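Local coordinates for protein leucine aminopeptidase 2 (Saccharomyces cerevisiae, PDB 2XQ0) that preferentially cleaves di- and tripeptides as a zinc-dependent M1 aminopeptidase and has low epoxide hydrolase activity in vitro, at residues V482-H487 with R495-A500; E516-N521 with F531-F536; F566-K571 with Y596-S601. All blocks are in the same frame, centred on the assembly; numbering follows the deposited sequence.

Interaction 1: V482-H487 with R495-A500; sequences VEMAQH and RSEFNA
M484, in the last turn of helix 469-484, leans on F498 and E497, which close helix 491-497. The tight part is apolar. M484 CB meets the far edge of the F498 ring, near the ring plane, 3.7 Å from CZ, and M484 CG lies at the same 3.7 Å from CZ. The phenyl reaches across because its CG is anti to the carbonyl carbon (chi1 -61°), and F498 is itself buried, its ring stacked with W481 and its side chain resting on I546. Beyond CG the contact turns mixed and more open to solvent, though not wider. The M484 chain bends, and its thioether passes the E497 carboxylate with the two side chains at about a right angle: OE2 is 3.6 Å from SD and 3.5 Å from CE, a van der Waals touch between an anionic oxygen and a thioether. This half is partly exposed, and both residues there also touch a neighbouring molecule in the crystal. K480 NZ, one helical turn before M484, donates a hydrogen bond to E497 O. Together these contacts join the ends of two consecutive helices, a small helix-helix junction in the alpha-helical C-terminal region of LTA4 hydrolase-type aminopeptidases.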
loop_
_atom_site.group_PDB
_atom_site.type_symbol
_atom_site.label_atom_id
_atom_site.label_comp_id
_atom_site.label_asym_id
_atom_site.label_seq_id
_atom_site.Cartn_x
_atom_site.Cartn_y
_atom_site.Cartn_z
ATOM N N VAL A 482 26.653 -16.794 13.498
ATOM C CA VAL A 482 27.411 -17.175 12.309
ATOM C C VAL A 482 28.761 -17.760 12.696
ATOM O O VAL A 482 29.224 -18.738 12.103
ATOM C CB VAL A 482 27.593 -15.990 11.332
ATOM C CG1 VAL A 482 28.534 -16.380 10.207
ATOM C CG2 VAL A 482 26.248 -15.573 10.751
ATOM N N GLU A 483 29.380 -17.167 13.713
ATOM C CA GLU A 483 30.705 -17.576 14.163
ATOM C C GLU A 483 30.667 -18.934 14.862
ATOM O O GLU A 483 31.449 -19.827 14.550
ATOM C CB GLU A 483 31.272 -16.519 15.124
ATOM C CG GLU A 483 32.799 -16.435 15.147
ATOM C CD GLU A 483 33.374 -15.821 13.871
ATOM O OE1 GLU A 483 32.647 -15.753 12.853
ATOM O OE2 GLU A 483 34.553 -15.405 13.887
ATOM N N MET A 484 29.751 -19.073 15.816
ATOM C CA MET A 484 29.660 -20.262 16.648
ATOM C C MET A 484 29.231 -21.508 15.872
ATOM O O MET A 484 29.521 -22.634 16.278
ATOM C CB MET A 484 28.720 -20.002 17.825
ATOM C CG MET A 484 29.262 -18.968 18.799
ATOM S SD MET A 484 30.885 -19.457 19.431
ATOM C CE MET A 484 31.634 -17.839 19.690
ATOM N N ALA A 485 28.548 -21.289 14.755
ATOM C CA ALA A 485 28.105 -22.371 13.879
ATOM C C ALA A 485 29.304 -23.153 13.341
ATOM O O ALA A 485 29.186 -24.335 13.003
ATOM C CB ALA A 485 27.292 -21.802 12.728
ATOM N N GLN A 486 30.454 -22.483 13.269
ATOM C CA GLN A 486 31.677 -23.077 12.733
ATOM C C GLN A 486 32.571 -23.597 13.854
ATOM O O GLN A 486 33.619 -24.183 13.606
ATOM C CB GLN A 486 32.445 -22.048 11.898
ATOM C CG GLN A 486 31.601 -21.351 10.819
ATOM C CD GLN A 486 32.137 -19.972 10.483
ATOM O OE1 GLN A 486 31.386 -19.001 10.422
ATOM N NE2 GLN A 486 33.449 -19.875 10.291
ATOM N N HIS A 487 32.160 -23.369 15.093
ATOM C CA HIS A 487 32.998 -23.743 16.224
ATOM C C HIS A 487 32.330 -24.797 17.101
ATOM O O HIS A 487 32.941 -25.808 17.426
ATOM C CB HIS A 487 33.396 -22.510 17.045
ATOM C CG HIS A 487 34.226 -21.515 16.286
ATOM N ND1 HIS A 487 34.943 -21.848 15.155
ATOM C CD2 HIS A 487 34.462 -20.199 16.504
ATOM C CE1 HIS A 487 35.575 -20.779 14.705
ATOM N NE2 HIS A 487 35.297 -19.764 15.504
ATOM N N ARG A 495 23.798 -24.900 23.605
ATOM C CA ARG A 495 23.004 -24.486 24.761
ATOM C C ARG A 495 23.872 -23.803 25.814
ATOM O O ARG A 495 23.385 -22.992 26.597
ATOM C CB ARG A 495 22.269 -25.678 25.380
ATOM C CG ARG A 495 21.235 -26.302 24.472
ATOM C CD ARG A 495 20.017 -26.729 25.264
ATOM N NE ARG A 495 19.227 -27.730 24.555
ATOM C CZ ARG A 495 19.389 -29.042 24.696
ATOM N NH1 ARG A 495 20.316 -29.512 25.522
ATOM N NH2 ARG A 495 18.627 -29.885 24.013
ATOM N N SER A 496 25.158 -24.141 25.828
ATOM C CA SER A 496 26.102 -23.484 26.731
ATOM C C SER A 496 26.424 -22.062 26.284
ATOM O O SER A 496 26.664 -21.195 27.115
ATOM C CB SER A 496 27.385 -24.300 26.874
ATOM O OG SER A 496 27.117 -25.526 27.531
ATOM N N GLU A 497 26.420 -21.822 24.975
ATOM C CA GLU A 497 26.669 -20.479 24.442
ATOM C C GLU A 497 25.393 -19.638 24.358
ATOM O O GLU A 497 25.402 -18.425 24.614
ATOM C CB GLU A 497 27.305 -20.570 23.048
ATOM C CG GLU A 497 28.799 -20.303 23.019
ATOM C CD GLU A 497 29.146 -18.853 23.324
ATOM O OE1 GLU A 497 29.161 -18.478 24.512
ATOM O OE2 GLU A 497 29.403 -18.085 22.374
ATOM N N PHE A 498 24.291 -20.282 23.994
ATOM C CA PHE A 498 23.070 -19.557 23.674
ATOM C C PHE A 498 21.918 -19.954 24.585
ATOM O O PHE A 498 21.823 -21.098 25.001
ATOM C CB PHE A 498 22.665 -19.852 22.224
ATOM C CG PHE A 498 23.695 -19.424 21.203
ATOM C CD1 PHE A 498 23.824 -18.085 20.843
ATOM C CD2 PHE A 498 24.513 -20.358 20.583
ATOM C CE1 PHE A 498 24.766 -17.689 19.893
ATOM C CE2 PHE A 498 25.457 -19.966 19.623
ATOM C CZ PHE A 498 25.580 -18.631 19.279
ATOM N N ASN A 499 21.037 -19.013 24.890
ATOM C CA ASN A 499 19.732 -19.407 25.402
ATOM C C ASN A 499 18.600 -18.390 25.207
ATOM O O ASN A 499 18.827 -17.236 24.837
ATOM C CB ASN A 499 19.808 -19.926 26.841
ATOM C CG ASN A 499 19.158 -21.298 26.992
ATOM O OD1 ASN A 499 19.747 -22.323 26.629
ATOM N ND2 ASN A 499 17.934 -21.322 27.517
ATOM N N ALA A 500 17.380 -18.852 25.447
ATOM C CA ALA A 500 16.186 -18.061 25.205
ATOM C C ALA A 500 16.365 -16.641 25.709
ATOM O O ALA A 500 15.745 -15.703 25.206
ATOM C CB ALA A 500 14.982 -18.715 25.877
#

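Interaction 2: E516-N521 with F531-F536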
loop_
_atom_site.group_PDB
_atom_site.type_symbol
_atom_site.label_atom_id
_atom_site.label_comp_id
_atom_site.label_asym_id
_atom_site.label_seq_id
_atom_site.Cartn_x
_atom_site.Cartn_y
_atom_site.Cartn_z
ATOM N N GLU A 516 16.471 -12.172 9.374
ATOM C CA GLU A 516 16.950 -11.629 8.106
ATOM C C GLU A 516 18.485 -11.656 8.065
ATOM O O GLU A 516 19.073 -12.306 7.187
ATOM C CB GLU A 516 16.385 -10.216 7.873
ATOM C CG GLU A 516 16.906 -9.483 6.648
ATOM C CD GLU A 516 16.500 -10.140 5.335
ATOM O OE1 GLU A 516 16.169 -11.348 5.333
ATOM O OE2 GLU A 516 16.514 -9.444 4.294
ATOM N N THR A 517 19.123 -10.983 9.028
ATOM C CA THR A 517 20.590 -10.914 9.116
ATOM C C THR A 517 21.255 -12.299 9.054
ATOM O O THR A 517 22.300 -12.462 8.437
ATOM C CB THR A 517 21.048 -10.141 10.389
ATOM O OG1 THR A 517 20.414 -8.852 10.431
ATOM C CG2 THR A 517 22.570 -9.959 10.416
ATOM N N LEU A 518 20.639 -13.299 9.676
ATOM C CA LEU A 518 21.157 -14.663 9.630
ATOM C C LEU A 518 21.211 -15.251 8.221
ATOM O O LEU A 518 22.171 -15.940 7.868
ATOM C CB LEU A 518 20.330 -15.590 10.517
ATOM C CG LEU A 518 20.506 -15.417 12.019
ATOM C CD1 LEU A 518 19.500 -16.291 12.750
ATOM C CD2 LEU A 518 21.938 -15.747 12.437
ATOM N N THR A 519 20.168 -15.022 7.426
ATOM C CA THR A 519 20.171 -15.502 6.044
ATOM C C THR A 519 21.138 -14.670 5.192
ATOM O O THR A 519 21.636 -15.135 4.167
ATOM C CB THR A 519 18.760 -15.502 5.417
ATOM O OG1 THR A 519 18.307 -14.154 5.246
ATOM C CG2 THR A 519 17.772 -16.274 6.304
ATOM N N GLN A 520 21.400 -13.442 5.630
ATOM C CA GLN A 520 22.491 -12.640 5.089
ATOM C C GLN A 520 23.813 -13.139 5.676
ATOM O O GLN A 520 24.881 -12.574 5.419
ATOM C CB GLN A 520 22.296 -11.172 5.455
ATOM C CG GLN A 520 21.006 -10.572 4.941
ATOM C CD GLN A 520 21.160 -10.002 3.552
ATOM O OE1 GLN A 520 22.236 -9.537 3.181
ATOM N NE2 GLN A 520 20.082 -10.030 2.774
ATOM N N ASN A 521 23.724 -14.201 6.472
ATOM C CA ASN A 521 24.872 -14.766 7.180
ATOM C C ASN A 521 25.720 -13.738 7.925
ATOM O O ASN A 521 26.944 -13.737 7.816
ATOM C CB ASN A 521 25.736 -15.605 6.237
ATOM C CG ASN A 521 25.032 -16.865 5.775
ATOM O OD1 ASN A 521 24.316 -17.507 6.543
ATOM N ND2 ASN A 521 25.225 -17.222 4.514
ATOM N N PHE A 531 28.763 -18.767 2.828
ATOM C CA PHE A 531 28.612 -20.184 3.170
ATOM C C PHE A 531 27.149 -20.424 3.510
ATOM O O PHE A 531 26.387 -19.479 3.686
ATOM C CB PHE A 531 29.509 -20.556 4.354
ATOM C CG PHE A 531 29.105 -19.906 5.645
ATOM C CD1 PHE A 531 28.365 -20.601 6.593
ATOM C CD2 PHE A 531 29.455 -18.593 5.911
ATOM C CE1 PHE A 531 27.988 -19.997 7.781
ATOM C CE2 PHE A 531 29.082 -17.988 7.094
ATOM C CZ PHE A 531 28.349 -18.693 8.028
ATOM N N ASP A 532 26.738 -21.678 3.599
ATOM C CA ASP A 532 25.336 -21.927 3.910
ATOM C C ASP A 532 25.110 -22.613 5.248
ATOM O O ASP A 532 25.938 -23.394 5.729
ATOM C CB ASP A 532 24.609 -22.662 2.774
ATOM C CG ASP A 532 25.260 -23.983 2.420
ATOM O OD1 ASP A 532 24.562 -24.848 1.859
ATOM O OD2 ASP A 532 26.462 -24.158 2.708
ATOM N N TRP A 533 23.983 -22.260 5.850
ATOM C CA TRP A 533 23.480 -22.895 7.055
ATOM C C TRP A 533 23.114 -24.359 6.830
ATOM O O TRP A 533 22.975 -25.123 7.792
ATOM C CB TRP A 533 22.236 -22.143 7.538
ATOM C CG TRP A 533 22.558 -20.895 8.273
ATOM C CD1 TRP A 533 22.527 -19.618 7.787
ATOM C CD2 TRP A 533 22.961 -20.800 9.638
ATOM N NE1 TRP A 533 22.881 -18.729 8.777
ATOM C CE2 TRP A 533 23.161 -19.432 9.921
ATOM C CE3 TRP A 533 23.174 -21.740 10.653
ATOM C CZ2 TRP A 533 23.566 -18.983 11.177
ATOM C CZ3 TRP A 533 23.573 -21.291 11.898
ATOM C CH2 TRP A 533 23.763 -19.926 12.151
ATOM N N ALA A 534 22.941 -24.756 5.569
ATOM C CA ALA A 534 22.581 -26.134 5.290
ATOM C C ALA A 534 23.601 -27.104 5.879
ATOM O O ALA A 534 23.259 -28.238 6.217
ATOM C CB ALA A 534 22.421 -26.364 3.788
ATOM N N LYS A 535 24.844 -26.650 6.029
ATOM C CA LYS A 535 25.933 -27.538 6.425
ATOM C C LYS A 535 26.186 -27.524 7.933
ATOM O O LYS A 535 27.131 -28.146 8.422
ATOM C CB LYS A 535 27.208 -27.200 5.647
ATOM C CG LYS A 535 27.568 -25.720 5.637
ATOM C CD LYS A 535 28.843 -25.448 4.842
ATOM C CE LYS A 535 29.284 -23.993 4.983
ATOM N NZ LYS A 535 30.559 -23.707 4.268
ATOM N N PHE A 536 25.323 -26.832 8.668
ATOM C CA PHE A 536 25.418 -26.803 10.124
ATOM C C PHE A 536 24.085 -27.118 10.784
ATOM O O PHE A 536 23.658 -26.389 11.681
ATOM C CB PHE A 536 25.911 -25.433 10.595
ATOM C CG PHE A 536 27.213 -25.019 9.970
ATOM C CD1 PHE A 536 27.240 -24.073 8.955
ATOM C CD2 PHE A 536 28.408 -25.591 10.381
ATOM C CE1 PHE A 536 28.435 -23.696 8.368
ATOM C CE2 PHE A 536 29.612 -25.215 9.805
ATOM C CZ PHE A 536 29.623 -24.266 8.793
HETATM O O HOH W 1 23.681 -19.476 4.529
#
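W533 sets the benzo side of its indole against L518, CZ2 lying 3.8 Å from L518 CD2, while the pyrrole side faces the end of helix 508-519. That helix closes in a Schellman motif: N521 has positive phi, and the backbone N of Q520 and, weakly, of N521 bond back to E516 O and L518 O. The indole adds a donor there. NE1 gives a hydrogen bond to L518 O at 3.0 Å with an N-H...O angle of 150°; the oxygen lies near the ring plane, at the edge, but the donor sits 48° above the carbonyl plane, off the lone pairs. N521 OD1 also comes within 2.9 Å of W533 NE1, yet the angle is too poor for a bond. With its CG anti to the carbonyl carbon (chi1 -68°), N521 extends toward the 531-536 loop, and its amide carbon lies over one face of the F531 ring, whose CE2 is 4.2 Å from N521 CB; F531 is poorly ordered. Outside the pair, W533 meets F566 edge-to-face and packs on A539, and L518 touches W481 and L543, so the buried indole pins the loop between helices 508-519 and 537-546. A leucine in place of W533 would probably leave L518 O without its indole donor and open a gap beside L518 CD2. One water ties the halves together, accepting from N521 ND2 at 2.7 Å and from the backbone N of W533 at 3.1 Å.

Interaction 3: F566-K571 with Y596-S601; sequences FQIFAK and YRLLNS
I568 and L598 meet where helices 557-569 and 589-600 come closest within these ranges, their CA atoms 6.7 Å apart. From I568 CB outward, the contact starts at once: CB is 3.9 Å from L598 CD1. The chain then forks. The CG2 branch is directed at the second helix because it stands anti to the backbone N, with CG1 beside that N (chi1 -63°). CG2 lies 3.7 Å from L598 CD1 and equally near the carbonyl oxygen L598 O, and CG2 comes within 4.2 Å of S601 OG. The CG1 branch makes no close contact with the second helix; at its tip, I568 CD1 stays 4.9 Å from L599 CD1, a looser neighbour. L598 CD1 also reaches F569, 4.0 Å from CE1 and oblique to the ring, so this one methyl is shared by two residues of helix 557-569. The polar atoms beside this apolar patch are settled within the second helix. L598 O, which I568 CG2 brushes, accepts both S601 OG, at 2.9 Å and tilted 20° from the carbonyl plane, and S601 N, so the serine hydroxyl folds back on its own helix end. The first helix ends in a Schellman motif at K571. The contact therefore joins two helix C-terminal ends, with S601 and F569 more open to solvent than the buried I568. Helix 576-582, between the two in sequence, packs against both, with Y576 on I568, and L579 and A580 on L599. Helix 537-546 packs behind through L544 on F566 and Q567, and L606 of helix 604-614 flanks L599, making an all-helical setting without strands.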
loop_
_atom_site.group_PDB
_atom_site.type_symbol
_atom_site.label_atom_id
_atom_site.label_comp_id
_atom_site.label_asym_id
_atom_site.label_seq_id
_atom_site.Cartn_x
_atom_site.Cartn_y
_atom_site.Cartn_z
ATOM N N PHE A 566 14.450 -18.823 7.204
ATOM C CA PHE A 566 15.691 -19.330 7.787
ATOM C C PHE A 566 15.752 -20.840 7.635
ATOM O O PHE A 566 16.805 -21.396 7.322
ATOM C CB PHE A 566 15.832 -18.983 9.256
ATOM C CG PHE A 566 17.023 -19.634 9.906
ATOM C CD1 PHE A 566 18.309 -19.168 9.648
ATOM C CD2 PHE A 566 16.861 -20.716 10.759
ATOM C CE1 PHE A 566 19.417 -19.764 10.249
ATOM C CE2 PHE A 566 17.967 -21.318 11.364
ATOM C CZ PHE A 566 19.244 -20.840 11.104
ATOM N N GLN A 567 14.618 -21.498 7.866
ATOM C CA GLN A 567 14.536 -22.944 7.750
ATOM C C GLN A 567 14.903 -23.389 6.342
ATOM O O GLN A 567 15.563 -24.418 6.163
ATOM C CB GLN A 567 13.141 -23.443 8.136
ATOM C CG GLN A 567 12.916 -23.518 9.640
ATOM C CD GLN A 567 11.496 -23.908 10.002
ATOM O OE1 GLN A 567 10.670 -24.169 9.129
ATOM N NE2 GLN A 567 11.204 -23.943 11.296
ATOM N N ILE A 568 14.491 -22.606 5.348
ATOM C CA ILE A 568 14.773 -22.928 3.949
ATOM C C ILE A 568 16.246 -22.686 3.613
ATOM O O ILE A 568 16.903 -23.531 3.008
ATOM C CB ILE A 568 13.885 -22.113 2.982
ATOM C CG1 ILE A 568 12.404 -22.456 3.191
ATOM C CG2 ILE A 568 14.295 -22.361 1.539
ATOM C CD1 ILE A 568 12.110 -23.940 3.143
ATOM N N PHE A 569 16.749 -21.523 4.010
ATOM C CA PHE A 569 18.155 -21.171 3.821
ATOM C C PHE A 569 19.075 -22.209 4.467
ATOM O O PHE A 569 20.212 -22.408 4.030
ATOM C CB PHE A 569 18.432 -19.771 4.386
ATOM C CG PHE A 569 18.399 -18.681 3.350
ATOM C CD1 PHE A 569 17.188 -18.216 2.848
ATOM C CD2 PHE A 569 19.578 -18.120 2.874
ATOM C CE1 PHE A 569 17.156 -17.212 1.894
ATOM C CE2 PHE A 569 19.552 -17.116 1.918
ATOM C CZ PHE A 569 18.341 -16.663 1.423
ATOM N N ALA A 570 18.561 -22.866 5.505
ATOM C CA ALA A 570 19.268 -23.934 6.196
ATOM C C ALA A 570 18.874 -25.308 5.653
ATOM O O ALA A 570 19.372 -26.335 6.108
ATOM C CB ALA A 570 19.010 -23.858 7.702
ATOM N N LYS A 571 17.977 -25.317 4.677
ATOM C CA LYS A 571 17.548 -26.561 4.050
ATOM C C LYS A 571 17.232 -27.658 5.074
ATOM O O LYS A 571 17.685 -28.798 4.937
ATOM C CB LYS A 571 18.608 -27.050 3.054
ATOM C CG LYS A 571 18.856 -26.100 1.890
ATOM C CD LYS A 571 19.896 -26.660 0.928
ATOM C CE LYS A 571 20.024 -25.788 -0.310
ATOM N NZ LYS A 571 20.383 -24.387 0.054
ATOM N N TYR A 596 6.688 -18.795 -2.098
ATOM C CA TYR A 596 6.727 -19.690 -3.238
ATOM C C TYR A 596 8.108 -19.735 -3.890
ATOM O O TYR A 596 8.529 -20.783 -4.381
ATOM C CB TYR A 596 5.622 -19.340 -4.249
ATOM C CG TYR A 596 4.311 -20.005 -3.915
ATOM C CD1 TYR A 596 4.104 -21.351 -4.186
ATOM C CD2 TYR A 596 3.282 -19.294 -3.308
ATOM C CE1 TYR A 596 2.907 -21.971 -3.873
ATOM C CE2 TYR A 596 2.085 -19.905 -2.997
ATOM C CZ TYR A 596 1.898 -21.239 -3.275
ATOM O OH TYR A 596 0.695 -21.839 -2.955
ATOM N N ARG A 597 8.822 -18.612 -3.881
ATOM C CA ARG A 597 10.180 -18.603 -4.415
ATOM C C ARG A 597 11.079 -19.450 -3.535
ATOM O O ARG A 597 11.892 -20.228 -4.029
ATOM C CB ARG A 597 10.736 -17.184 -4.531
ATOM C CG ARG A 597 10.100 -16.351 -5.643
ATOM C CD ARG A 597 11.019 -15.202 -6.006
ATOM N NE ARG A 597 10.380 -14.228 -6.882
ATOM C CZ ARG A 597 10.984 -13.139 -7.347
ATOM N NH1 ARG A 597 12.245 -12.887 -7.019
ATOM N NH2 ARG A 597 10.330 -12.300 -8.138
ATOM N N LEU A 598 10.922 -19.291 -2.222
ATOM C CA LEU A 598 11.663 -20.092 -1.253
ATOM C C LEU A 598 11.386 -21.597 -1.395
ATOM O O LEU A 598 12.316 -22.395 -1.540
ATOM C CB LEU A 598 11.369 -19.614 0.174
ATOM C CG LEU A 598 12.207 -18.431 0.670
ATOM C CD1 LEU A 598 13.672 -18.837 0.788
ATOM C CD2 LEU A 598 12.064 -17.202 -0.225
ATOM N N LEU A 599 10.113 -21.981 -1.361
ATOM C CA LEU A 599 9.750 -23.396 -1.434
ATOM C C LEU A 599 10.171 -24.040 -2.761
ATOM O O LEU A 599 10.514 -25.223 -2.796
ATOM C CB LEU A 599 8.247 -23.606 -1.178
ATOM C CG LEU A 599 7.832 -25.062 -0.915
ATOM C CD1 LEU A 599 8.525 -25.630 0.335
ATOM C CD2 LEU A 599 6.309 -25.209 -0.827
ATOM N N ASN A 600 10.155 -23.265 -3.845
ATOM C CA ASN A 600 10.577 -23.786 -5.144
ATOM C C ASN A 600 12.083 -24.050 -5.231
ATOM O O ASN A 600 12.528 -24.899 -6.004
ATOM C CB ASN A 600 10.140 -22.864 -6.285
ATOM C CG ASN A 600 10.342 -23.499 -7.652
ATOM O OD1 ASN A 600 11.235 -23.112 -8.406
ATOM N ND2 ASN A 600 9.517 -24.487 -7.972
ATOM N N SER A 601 12.865 -23.328 -4.432
ATOM C CA SER A 601 14.318 -23.497 -4.452
ATOM C C SER A 601 14.798 -24.678 -3.609
ATOM O O SER A 601 15.987 -24.980 -3.599
ATOM C CB SER A 601 15.033 -22.215 -4.023
ATOM O OG SER A 601 14.920 -21.992 -2.626
#

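In the fold
The three contacts run in series along the helical C-terminal region, all on one side of the chain's centre and away from the zinc site. Interaction 2 is the buried middle, polar as well as apolar, with an indole donor and a water; its neighbours are only partly buried. Interaction 1, at the periphery, sets one methionine between a ring, met by its CB and CG, and a carboxylate, met by its thioether, while interaction 3 is almost purely apolar, aliphatic apart from the F569 ring. Interaction 2 touches both others: V482 and A485 meet F531 and W533, and W533 also meets F566 and A570. Interactions 1 and 3 do not touch, their nearest atoms about 8 Å apart.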